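Uncharacterized protein UL16 (Human herpesvirus 5 strain ad169, PDB 2WY3) helps the virus evade immunity by blocking the host receptor KLRK1 from its ligands ULBP1 and ULBP2 and sequestering such ligands inside the cell, which inhibits NK-cell activation. Local coordinates at residues I35-V43 and C114-I125; F76-D86 and L98-T108. All blocks are in the same frame, centred on the assembly; numbering follows the deposited sequence. Where two conformers were deposited one is given.

Interaction 1: residues I35-V43 and C114-I125; sequences ISICYYENV and CLRCENGTTKII. With NAG (2-acetamido-2-deoxy-beta-D-glucopyranose), chain I.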
loop_
_atom_site.group_PDB
_atom_site.type_symbol
_atom_site.label_atom_id
_atom_site.label_comp_id
_atom_site.label_asym_id
_atom_site.label_seq_id
_atom_site.Cartn_x
_atom_site.Cartn_y
_atom_site.Cartn_z
ATOM N N ILE B 35 4.641 5.861 -8.052
ATOM C CA ILE B 35 4.160 5.404 -6.755
ATOM C C ILE B 35 5.370 5.215 -5.846
ATOM O O ILE B 35 6.190 4.320 -6.059
ATOM C CB ILE B 35 3.414 4.064 -6.872
ATOM C CG1 ILE B 35 2.164 4.237 -7.741
ATOM C CG2 ILE B 35 3.042 3.531 -5.476
ATOM C CD1 ILE B 35 1.387 2.935 -7.956
ATOM N N SER B 36 5.470 6.088 -4.851
ATOM C CA SER B 36 6.500 6.015 -3.833
ATOM C C SER B 36 5.834 5.682 -2.510
ATOM O O SER B 36 4.845 6.317 -2.129
ATOM C CB SER B 36 7.219 7.370 -3.765
ATOM O OG SER B 36 7.728 7.651 -2.475
ATOM N N ILE B 37 6.346 4.658 -1.837
ATOM C CA ILE B 37 5.816 4.242 -0.543
ATOM C C ILE B 37 6.992 4.105 0.425
ATOM O O ILE B 37 7.714 3.110 0.397
ATOM C CB ILE B 37 5.074 2.897 -0.640
ATOM C CG1 ILE B 37 4.008 2.972 -1.745
ATOM C CG2 ILE B 37 4.459 2.545 0.720
ATOM C CD1 ILE B 37 3.372 1.623 -2.134
ATOM N N CYS B 38 7.192 5.104 1.272
ATOM C CA CYS B 38 8.359 5.117 2.141
ATOM C C CYS B 38 8.064 4.658 3.562
ATOM O O CYS B 38 7.032 4.995 4.126
ATOM C CB CYS B 38 8.967 6.498 2.116
ATOM S SG CYS B 38 9.616 6.822 0.447
ATOM N N TYR B 39 8.998 3.895 4.109
ATOM C CA TYR B 39 8.801 3.109 5.311
ATOM C C TYR B 39 9.558 3.714 6.485
ATOM O O TYR B 39 10.795 3.761 6.474
ATOM C CB TYR B 39 9.359 1.726 4.971
ATOM C CG TYR B 39 9.086 0.583 5.900
ATOM C CD1 TYR B 39 8.176 -0.412 5.547
ATOM C CD2 TYR B 39 9.780 0.439 7.086
ATOM C CE1 TYR B 39 7.945 -1.499 6.367
ATOM C CE2 TYR B 39 9.554 -0.653 7.921
ATOM C CZ TYR B 39 8.633 -1.616 7.551
ATOM O OH TYR B 39 8.411 -2.701 8.368
ATOM N N TYR B 40 8.823 4.184 7.490
ATOM C CA TYR B 40 9.421 4.859 8.648
ATOM C C TYR B 40 9.104 4.107 9.933
ATOM O O TYR B 40 7.943 4.014 10.325
ATOM C CB TYR B 40 8.821 6.262 8.811
ATOM C CG TYR B 40 9.215 7.287 7.769
ATOM C CD1 TYR B 40 10.184 8.251 8.044
ATOM C CD2 TYR B 40 8.590 7.313 6.526
ATOM C CE1 TYR B 40 10.522 9.214 7.099
ATOM C CE2 TYR B 40 8.929 8.251 5.575
ATOM C CZ TYR B 40 9.898 9.195 5.857
ATOM O OH TYR B 40 10.217 10.131 4.906
ATOM N N GLU B 41 10.125 3.605 10.613
ATOM C CA GLU B 41 9.905 2.977 11.916
ATOM C C GLU B 41 9.995 3.999 13.045
ATOM O O GLU B 41 10.760 4.962 12.957
ATOM C CB GLU B 41 10.949 1.870 12.135
ATOM C CG GLU B 41 10.873 0.815 11.044
ATOM C CD GLU B 41 11.919 -0.269 11.161
ATOM O OE1 GLU B 41 13.120 0.043 11.028
ATOM O OE2 GLU B 41 11.527 -1.438 11.360
ATOM N N ASN B 42 9.163 3.788 14.064
ATOM C CA ASN B 42 9.214 4.533 15.323
ATOM C C ASN B 42 9.148 6.055 15.181
ATOM O O ASN B 42 9.927 6.793 15.788
ATOM C CB ASN B 42 10.440 4.114 16.136
ATOM C CG ASN B 42 10.276 2.740 16.769
ATOM O OD1 ASN B 42 9.254 2.075 16.584
ATOM N ND2 ASN B 42 11.280 2.312 17.526
ATOM N N VAL B 43 8.196 6.514 14.382
ATOM C CA VAL B 43 7.950 7.938 14.207
ATOM C C VAL B 43 7.341 8.493 15.488
ATOM O O VAL B 43 6.384 7.928 16.008
ATOM C CB VAL B 43 6.993 8.189 13.027
ATOM C CG1 VAL B 43 6.653 9.677 12.908
ATOM C CG2 VAL B 43 7.628 7.685 11.732
ATOM N N CYS B 114 12.384 10.638 0.008
ATOM C CA CYS B 114 11.727 10.531 1.313
ATOM C C CYS B 114 12.717 10.893 2.395
ATOM O O CYS B 114 13.767 10.261 2.525
ATOM C CB CYS B 114 11.198 9.126 1.541
ATOM S SG CYS B 114 9.795 8.817 0.421
ATOM N N LEU B 115 12.363 11.908 3.185
ATOM C CA LEU B 115 13.309 12.592 4.048
ATOM C C LEU B 115 13.094 12.229 5.493
ATOM O O LEU B 115 11.967 11.978 5.904
ATOM C CB LEU B 115 13.108 14.111 3.942
ATOM C CG LEU B 115 13.176 14.732 2.546
ATOM C CD1 LEU B 115 13.015 16.253 2.658
ATOM C CD2 LEU B 115 14.492 14.372 1.883
ATOM N N ARG B 116 14.183 12.224 6.251
ATOM C CA ARG B 116 14.129 12.108 7.710
ATOM C C ARG B 116 15.339 12.782 8.320
ATOM O O ARG B 116 16.434 12.721 7.768
ATOM C CB ARG B 116 14.124 10.642 8.158
ATOM C CG ARG B 116 13.597 10.462 9.591
ATOM C CD ARG B 116 13.406 8.995 9.966
ATOM N NE ARG B 116 12.592 8.907 11.188
ATOM C CZ ARG B 116 12.108 7.780 11.690
ATOM N NH1 ARG B 116 12.357 6.620 11.089
ATOM N NH2 ARG B 116 11.380 7.815 12.796
ATOM N N CYS B 117 15.150 13.356 9.499
ATOM C CA CYS B 117 16.250 13.967 10.233
ATOM C C CYS B 117 16.832 12.970 11.232
ATOM O O CYS B 117 16.102 12.397 12.032
ATOM C CB CYS B 117 15.743 15.211 10.958
ATOM S SG CYS B 117 17.020 16.167 11.789
ATOM N N GLU B 118 18.142 12.761 11.183
ATOM C CA GLU B 118 18.792 11.890 12.151
ATOM C C GLU B 118 20.022 12.609 12.698
ATOM O O GLU B 118 20.846 13.116 11.933
ATOM C CB GLU B 118 19.181 10.553 11.517
ATOM C CG GLU B 118 20.008 9.668 12.452
ATOM C CD GLU B 118 20.704 8.516 11.739
ATOM O OE1 GLU B 118 20.310 8.177 10.602
ATOM O OE2 GLU B 118 21.650 7.945 12.323
ATOM N N ASN B 119 20.133 12.677 14.019
ATOM C CA ASN B 119 21.245 13.382 14.641
ATOM C C ASN B 119 21.411 14.777 14.056
ATOM O O ASN B 119 22.533 15.252 13.888
ATOM C CB ASN B 119 22.554 12.606 14.454
ATOM C CG ASN B 119 22.515 11.228 15.078
ATOM O OD1 ASN B 119 21.594 10.900 15.831
ATOM N ND2 ASN B 119 23.520 10.407 14.768
ATOM N N GLY B 120 20.298 15.424 13.719
ATOM C CA GLY B 120 20.354 16.779 13.205
ATOM C C GLY B 120 20.910 16.928 11.799
ATOM O O GLY B 120 21.285 18.031 11.391
ATOM N N THR B 121 20.965 15.829 11.053
ATOM C CA THR B 121 21.319 15.891 9.638
ATOM C C THR B 121 20.223 15.278 8.766
ATOM O O THR B 121 19.547 14.339 9.176
ATOM C CB THR B 121 22.647 15.168 9.346
ATOM O OG1 THR B 121 23.009 15.370 7.974
ATOM C CG2 THR B 121 22.515 13.678 9.611
ATOM N N THR B 122 20.053 15.816 7.565
ATOM C CA THR B 122 19.055 15.296 6.635
ATOM C C THR B 122 19.484 13.953 6.042
ATOM O O THR B 122 20.588 13.821 5.500
ATOM C CB THR B 122 18.775 16.311 5.510
ATOM O OG1 THR B 122 18.315 17.539 6.090
ATOM C CG2 THR B 122 17.714 15.782 4.571
ATOM N N LYS B 123 18.609 12.957 6.159
ATOM C CA LYS B 123 18.830 11.650 5.532
ATOM C C LYS B 123 17.792 11.441 4.452
ATOM O O LYS B 123 16.696 11.999 4.521
ATOM C CB LYS B 123 18.667 10.528 6.556
ATOM C CG LYS B 123 19.409 10.771 7.855
ATOM C CD LYS B 123 20.905 10.766 7.636
ATOM C CE LYS B 123 21.451 9.353 7.566
ATOM N NZ LYS B 123 22.945 9.343 7.579
ATOM N N ILE B 124 18.130 10.632 3.451
ATOM C CA ILE B 124 17.142 10.229 2.473
ATOM C C ILE B 124 16.948 8.738 2.614
ATOM O O ILE B 124 17.868 7.959 2.344
ATOM C CB ILE B 124 17.570 10.563 1.034
ATOM C CG1 ILE B 124 17.674 12.083 0.862
ATOM C CG2 ILE B 124 16.553 9.981 0.055
ATOM C CD1 ILE B 124 18.303 12.526 -0.480
ATOM N N ILE B 125 15.784 8.324 3.096
ATOM C CA ILE B 125 15.622 6.886 3.351
ATOM C C ILE B 125 15.326 6.124 2.066
ATOM O O ILE B 125 15.671 4.945 1.928
ATOM C CB ILE B 125 14.577 6.589 4.439
ATOM C CG1 ILE B 125 13.180 7.008 3.996
ATOM C CG2 ILE B 125 14.953 7.287 5.739
ATOM C CD1 ILE B 125 12.104 6.562 4.986
HETATM C C1 NAG I . 10.944 1.009 18.033
HETATM C C2 NAG I . 12.199 0.217 17.682
HETATM C C3 NAG I . 12.221 -1.155 18.343
HETATM C C4 NAG I . 11.856 -1.050 19.816
HETATM C C5 NAG I . 10.551 -0.282 19.982
HETATM C C6 NAG I . 10.177 -0.157 21.455
HETATM C C7 NAG I . 13.311 0.436 15.535
HETATM C C8 NAG I . 13.483 -0.221 14.198
HETATM N N2 NAG I . 12.257 0.049 16.245
HETATM O O3 NAG I . 13.507 -1.719 18.212
HETATM O O4 NAG I . 11.712 -2.342 20.362
HETATM O O5 NAG I . 10.668 1.009 19.418
HETATM O O6 NAG I . 11.095 0.702 22.095
HETATM O O7 NAG I . 14.112 1.284 15.929
#
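R116 runs along the edge of the Y40 ring and ends on the backbone of E41, bridging two strands that exchange no backbone hydrogen bonds. Its CB lies 4.0 Å from Y40 CE1. CG continues past the same ring atom, and CD settles 3.8 Å from Y40 CD1, near the ring plane. Beyond it NE makes a salt bridge with E47. With CG anti to the backbone N (chi1 -160°) and the chain extended as far as NE, the guanidinium arrives end-on at E41 O. That oxygen lies in the guanidinium plane, 3.0 Å from NH1 and 2.9 Å from NH2, so two donors of R116 share one acceptor. Arginine suits the place: its methylenes pass an aromatic ring and its tip serves a carbonyl and a carboxylate at once.

Y40 travels the other way. Its hydroxyl donates to L115 O at 2.7 Å, from above the carbonyl plane, satisfying a buried polar group. I125 CD1 sits squarely over one ring face, 3.6 Å from the centroid, in a CH-pi contact, so the tyrosine packs with its face as well as bonding at its end. Farther back along the strand, C38 SG and C114 SG form a disulfide of 2.0 Å. At the opposite end N42 carries an N-linked sugar.

Strand 34-41 belongs to the three-stranded sheet and strand 110-118 to the six-stranded one; the disulfide therefore crosses between sheets, as in immunoglobulin-like sandwiches, with I49 and V51 of strand 49-55 packing against Y40 and C114.

Interaction 2: residues F76-D86 and L98-T108; sequences FSDITTNILQD and LYTSRMVTNLT. With NAG (2-acetamido-2-deoxy-beta-D-glucopyranose), chain M.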
loop_
_atom_site.group_PDB
_atom_site.type_symbol
_atom_site.label_atom_id
_atom_site.label_comp_id
_atom_site.label_asym_id
_atom_site.label_seq_id
_atom_site.Cartn_x
_atom_site.Cartn_y
_atom_site.Cartn_z
ATOM N N PHE B 76 2.109 19.349 -1.476
ATOM C CA PHE B 76 2.767 19.815 -2.692
ATOM C C PHE B 76 2.055 21.104 -3.141
ATOM O O PHE B 76 0.834 21.234 -2.993
ATOM C CB PHE B 76 2.647 18.770 -3.807
ATOM C CG PHE B 76 3.689 17.677 -3.757
ATOM C CD1 PHE B 76 4.968 17.935 -3.282
ATOM C CD2 PHE B 76 3.389 16.400 -4.233
ATOM C CE1 PHE B 76 5.944 16.931 -3.262
ATOM C CE2 PHE B 76 4.342 15.398 -4.227
ATOM C CZ PHE B 76 5.630 15.659 -3.736
ATOM N N SER B 77 2.814 22.041 -3.700
ATOM C CA SER B 77 2.248 23.301 -4.188
ATOM C C SER B 77 1.254 23.068 -5.322
ATOM O O SER B 77 0.332 23.865 -5.523
ATOM C CB SER B 77 3.358 24.247 -4.652
ATOM O OG SER B 77 4.053 23.703 -5.764
ATOM N N ASP B 78 1.455 21.991 -6.075
ATOM C CA ASP B 78 0.530 21.608 -7.135
ATOM C C ASP B 78 0.005 20.204 -6.895
ATOM O O ASP B 78 0.722 19.216 -7.097
ATOM C CB ASP B 78 1.202 21.684 -8.509
ATOM C CG ASP B 78 0.221 21.460 -9.650
ATOM O OD1 ASP B 78 -0.875 20.904 -9.402
ATOM O OD2 ASP B 78 0.541 21.846 -10.797
ATOM N N ILE B 79 -1.249 20.110 -6.468
ATOM C CA ILE B 79 -1.818 18.815 -6.121
ATOM C C ILE B 79 -2.714 18.219 -7.201
ATOM O O ILE B 79 -3.309 17.163 -6.992
ATOM C CB ILE B 79 -2.603 18.872 -4.797
ATOM C CG1 ILE B 79 -3.831 19.783 -4.931
ATOM C CG2 ILE B 79 -1.693 19.335 -3.670
ATOM C CD1 ILE B 79 -4.678 19.826 -3.666
ATOM N N THR B 80 -2.797 18.875 -8.357
ATOM C CA THR B 80 -3.736 18.443 -9.396
ATOM C C THR B 80 -3.433 17.054 -9.957
ATOM O O THR B 80 -4.335 16.354 -10.423
ATOM C CB THR B 80 -3.841 19.462 -10.554
ATOM O OG1 THR B 80 -2.547 19.687 -11.126
ATOM C CG2 THR B 80 -4.404 20.779 -10.050
ATOM N N THR B 81 -2.165 16.658 -9.910
ATOM C CA THR B 81 -1.764 15.341 -10.399
ATOM C C THR B 81 -1.742 14.281 -9.300
ATOM O O THR B 81 -1.464 13.107 -9.573
ATOM C CB THR B 81 -0.359 15.379 -11.018
ATOM O OG1 THR B 81 0.585 15.757 -10.010
ATOM C CG2 THR B 81 -0.310 16.371 -12.164
ATOM N N ASN B 82 -2.034 14.681 -8.067
ATOM C CA ASN B 82 -1.989 13.742 -6.940
ATOM C C ASN B 82 -3.133 12.726 -6.934
ATOM O O ASN B 82 -4.292 13.096 -7.040
ATOM C CB ASN B 82 -2.037 14.484 -5.602
ATOM C CG ASN B 82 -0.724 15.157 -5.243
ATOM O OD1 ASN B 82 0.274 15.053 -5.962
ATOM N ND2 ASN B 82 -0.728 15.863 -4.121
ATOM N N ILE B 83 -2.791 11.453 -6.765
ATOM C CA ILE B 83 -3.775 10.393 -6.551
ATOM C C ILE B 83 -3.822 10.098 -5.051
ATOM O O ILE B 83 -4.898 9.887 -4.463
ATOM C CB ILE B 83 -3.364 9.119 -7.315
ATOM C CG1 ILE B 83 -3.415 9.390 -8.825
ATOM C CG2 ILE B 83 -4.264 7.927 -6.923
ATOM C CD1 ILE B 83 -2.686 8.374 -9.673
ATOM N N LEU B 84 -2.639 10.074 -4.445
ATOM C CA LEU B 84 -2.500 9.889 -3.010
ATOM C C LEU B 84 -1.271 10.646 -2.525
ATOM O O LEU B 84 -0.198 10.571 -3.134
ATOM C CB LEU B 84 -2.353 8.412 -2.670
ATOM C CG LEU B 84 -2.248 8.015 -1.188
ATOM C CD1 LEU B 84 -3.414 8.576 -0.375
ATOM C CD2 LEU B 84 -2.223 6.495 -1.086
ATOM N N GLN B 85 -1.431 11.365 -1.422
ATOM C CA GLN B 85 -0.331 12.136 -0.850
ATOM C C GLN B 85 -0.562 12.254 0.657
ATOM O O GLN B 85 -0.933 13.319 1.169
ATOM C CB GLN B 85 -0.278 13.524 -1.501
ATOM C CG GLN B 85 0.957 14.368 -1.120
ATOM C CD GLN B 85 0.576 15.820 -0.831
ATOM O OE1 GLN B 85 0.789 16.710 -1.658
ATOM N NE2 GLN B 85 -0.001 16.059 0.353
ATOM N N ASP B 86 -0.348 11.150 1.365
ATOM C CA ASP B 86 -0.724 11.071 2.769
ATOM C C ASP B 86 0.030 9.929 3.424
ATOM O O ASP B 86 0.642 9.101 2.743
ATOM C CB ASP B 86 -2.237 10.806 2.846
ATOM C CG ASP B 86 -2.845 11.162 4.196
ATOM O OD1 ASP B 86 -2.142 11.669 5.097
ATOM O OD2 ASP B 86 -4.061 10.934 4.344
ATOM N N LEU B 98 4.658 6.725 4.170
ATOM C CA LEU B 98 4.235 7.894 3.412
ATOM C C LEU B 98 3.988 7.463 1.968
ATOM O O LEU B 98 4.880 6.909 1.317
ATOM C CB LEU B 98 5.314 8.984 3.448
ATOM C CG LEU B 98 5.630 9.641 4.794
ATOM C CD1 LEU B 98 6.454 10.904 4.581
ATOM C CD2 LEU B 98 4.347 9.966 5.553
ATOM N N TYR B 99 2.785 7.725 1.467
ATOM C CA TYR B 99 2.412 7.354 0.106
ATOM C C TYR B 99 2.365 8.570 -0.783
ATOM O O TYR B 99 1.683 9.543 -0.466
ATOM C CB TYR B 99 1.012 6.725 0.085
ATOM C CG TYR B 99 0.950 5.326 0.620
ATOM C CD1 TYR B 99 0.845 4.240 -0.245
ATOM C CD2 TYR B 99 0.994 5.082 1.989
ATOM C CE1 TYR B 99 0.778 2.949 0.236
ATOM C CE2 TYR B 99 0.935 3.784 2.480
ATOM C CZ TYR B 99 0.826 2.724 1.591
ATOM O OH TYR B 99 0.775 1.433 2.058
ATOM N N THR B 100 3.086 8.516 -1.898
ATOM C CA THR B 100 2.991 9.542 -2.925
ATOM C C THR B 100 2.688 8.859 -4.253
ATOM O O THR B 100 3.553 8.195 -4.824
ATOM C CB THR B 100 4.310 10.337 -3.057
ATOM O OG1 THR B 100 4.707 10.833 -1.763
ATOM C CG2 THR B 100 4.130 11.508 -4.034
ATOM N N SER B 101 1.458 9.009 -4.727
ATOM C CA SER B 101 1.055 8.454 -6.017
ATOM C C SER B 101 0.528 9.592 -6.874
ATOM O O SER B 101 -0.317 10.363 -6.434
ATOM C CB SER B 101 -0.025 7.378 -5.819
ATOM O OG SER B 101 -0.505 6.890 -7.063
ATOM N N ARG B 102 1.030 9.701 -8.098
ATOM C CA ARG B 102 0.649 10.794 -8.974
ATOM C C ARG B 102 0.538 10.296 -10.395
ATOM O O ARG B 102 1.175 9.305 -10.760
ATOM C CB ARG B 102 1.722 11.893 -8.944
ATOM C CG ARG B 102 2.280 12.195 -7.568
ATOM C CD ARG B 102 3.290 13.340 -7.644
ATOM N NE ARG B 102 2.646 14.646 -7.559
ATOM C CZ ARG B 102 3.261 15.809 -7.763
ATOM N NH1 ARG B 102 4.545 15.845 -8.107
ATOM N NH2 ARG B 102 2.582 16.943 -7.640
ATOM N N MET B 103 -0.246 11.001 -11.202
ATOM C CA MET B 103 -0.237 10.781 -12.638
ATOM C C MET B 103 1.147 11.143 -13.157
ATOM O O MET B 103 1.750 12.116 -12.705
ATOM C CB MET B 103 -1.307 11.637 -13.325
ATOM C CG MET B 103 -2.712 11.316 -12.835
ATOM S SD MET B 103 -3.975 12.271 -13.701
ATOM C CE MET B 103 -3.460 13.937 -13.332
ATOM N N VAL B 104 1.653 10.344 -14.088
ATOM C CA VAL B 104 2.969 10.579 -14.666
ATOM C C VAL B 104 2.854 11.467 -15.905
ATOM O O VAL B 104 2.201 11.110 -16.890
ATOM C CB VAL B 104 3.676 9.258 -15.025
ATOM C CG1 VAL B 104 5.036 9.533 -15.653
ATOM C CG2 VAL B 104 3.837 8.396 -13.775
ATOM N N THR B 105 3.458 12.646 -15.828
ATOM C CA THR B 105 3.393 13.622 -16.905
ATOM C C THR B 105 4.726 14.337 -17.003
ATOM O O THR B 105 5.596 14.165 -16.147
ATOM C CB THR B 105 2.337 14.707 -16.620
ATOM O OG1 THR B 105 2.800 15.539 -15.548
ATOM C CG2 THR B 105 0.999 14.075 -16.229
ATOM N N ASN B 106 4.870 15.159 -18.036
ATOM C CA ASN B 106 6.051 16.004 -18.168
ATOM C C ASN B 106 6.281 16.925 -16.960
ATOM O O ASN B 106 7.338 17.524 -16.839
ATOM C CB ASN B 106 6.009 16.811 -19.481
ATOM C CG ASN B 106 4.629 17.411 -19.778
ATOM O OD1 ASN B 106 3.882 17.790 -18.863
ATOM N ND2 ASN B 106 4.316 17.541 -21.079
ATOM N N LEU B 107 5.298 17.031 -16.070
ATOM C CA LEU B 107 5.433 17.904 -14.898
ATOM C C LEU B 107 5.638 17.138 -13.593
ATOM O O LEU B 107 5.848 17.738 -12.540
ATOM C CB LEU B 107 4.211 18.844 -14.783
ATOM C CG LEU B 107 4.100 19.865 -15.915
ATOM C CD1 LEU B 107 2.870 20.751 -15.749
ATOM C CD2 LEU B 107 5.373 20.724 -15.975
ATOM N N THR B 108 5.583 15.812 -13.642
ATOM C CA THR B 108 5.800 15.036 -12.417
ATOM C C THR B 108 6.997 14.089 -12.520
ATOM O O THR B 108 7.325 13.402 -11.547
ATOM C CB THR B 108 4.543 14.220 -11.992
ATOM O OG1 THR B 108 4.197 13.291 -13.028
ATOM C CG2 THR B 108 3.350 15.158 -11.716
HETATM C C1 NAG M . 2.977 18.037 -21.344
HETATM C C2 NAG M . 2.882 18.438 -22.825
HETATM C C3 NAG M . 1.458 18.805 -23.235
HETATM C C4 NAG M . 0.483 17.718 -22.806
HETATM C C5 NAG M . 0.682 17.408 -21.323
HETATM C C6 NAG M . -0.214 16.271 -20.837
HETATM C C7 NAG M . 5.004 19.361 -23.518
HETATM C C8 NAG M . 5.783 20.578 -23.929
HETATM N N2 NAG M . 3.748 19.561 -23.134
HETATM O O3 NAG M . 1.416 18.969 -24.639
HETATM O O4 NAG M . -0.840 18.153 -23.060
HETATM O O5 NAG M . 2.026 17.029 -21.074
HETATM O O6 NAG M . -0.077 16.167 -19.432
HETATM O O7 NAG M . 5.530 18.249 -23.520
#
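The guanidinium of R102 is held between F76 on one face and two threonines on the other. F76 CD2 lies 3.5 Å above its centre, with ring and guanidinium planes 37° apart, and the methyl of T108 covers the opposite face toward the rim. T81 meets that methyl tip to tip, its OG1 3.3 Å from T108 CG2. R102 NE donates to N82 OD1 at 2.9 Å, almost straight along the amide C=O. A bend at chi3 (86°) turns the arginine tip back over the 76-82 loop. There a flat group can be covered on its faces while its N-H groups bond at the edge, which suits a guanidinium. NH1 bonds to Y112 OH, and F53 adds a cation-pi contact.

The next shell sets these partners in place. Q85 OE1 accepts from F76 N at 3.0 Å and, weakly, from N82 ND2, steadying both residues that meet the arginine; Q85 NE2 bonds in turn to N75 OD1, which holds the amide in place. D78 OD1 receives the backbone N of T80 in an Asx turn and the T80 hydroxyl too, shaping the loop. On the other segment, T108 OG1 donates to M103 O at 2.7 Å, fixing the threonine whose methyl covers R102.

Beneath lies the backbone pairing. M103 N bonds to T81 O, then S101 O takes two donors, I83 N at 2.7 Å and L84 N at 3.1 Å, while S101 N returns a bond to L84 O. Two residues facing one make a classic beta bulge, after which D86 pairs regularly with Y99. L84 CD2 packs on Y99 CB. On this face D86 and Y99 also bond polar and charged side chains of the chain of another protein. The whole is an antiparallel beta hairpin, strands 82-89 and 95-102, bulged near its open end.

Along the chain the segments come in the order 35-43, 76-86, 98-108, 114-125, so the hairpin of interaction 2 falls within the long excursion between the two halves of interaction 1. The centres are 19 Å apart, on opposite sides of the chain's centre, yet the two meet in the three-stranded sheet, where strand 95-102 lies between 34-41 and 82-89. There S36 O and T100 N, 2.8 Å apart, are probably hydrogen-bonded, and I37 packs on Y99. Interaction 1 ties this sheet to the six-stranded one, whereas interaction 2 builds its outer edge. Y39 bonds an acidic side chain of the chain of another protein, consistent with a ligand-binding sheet in this part of UL16, predicted to be extracellular.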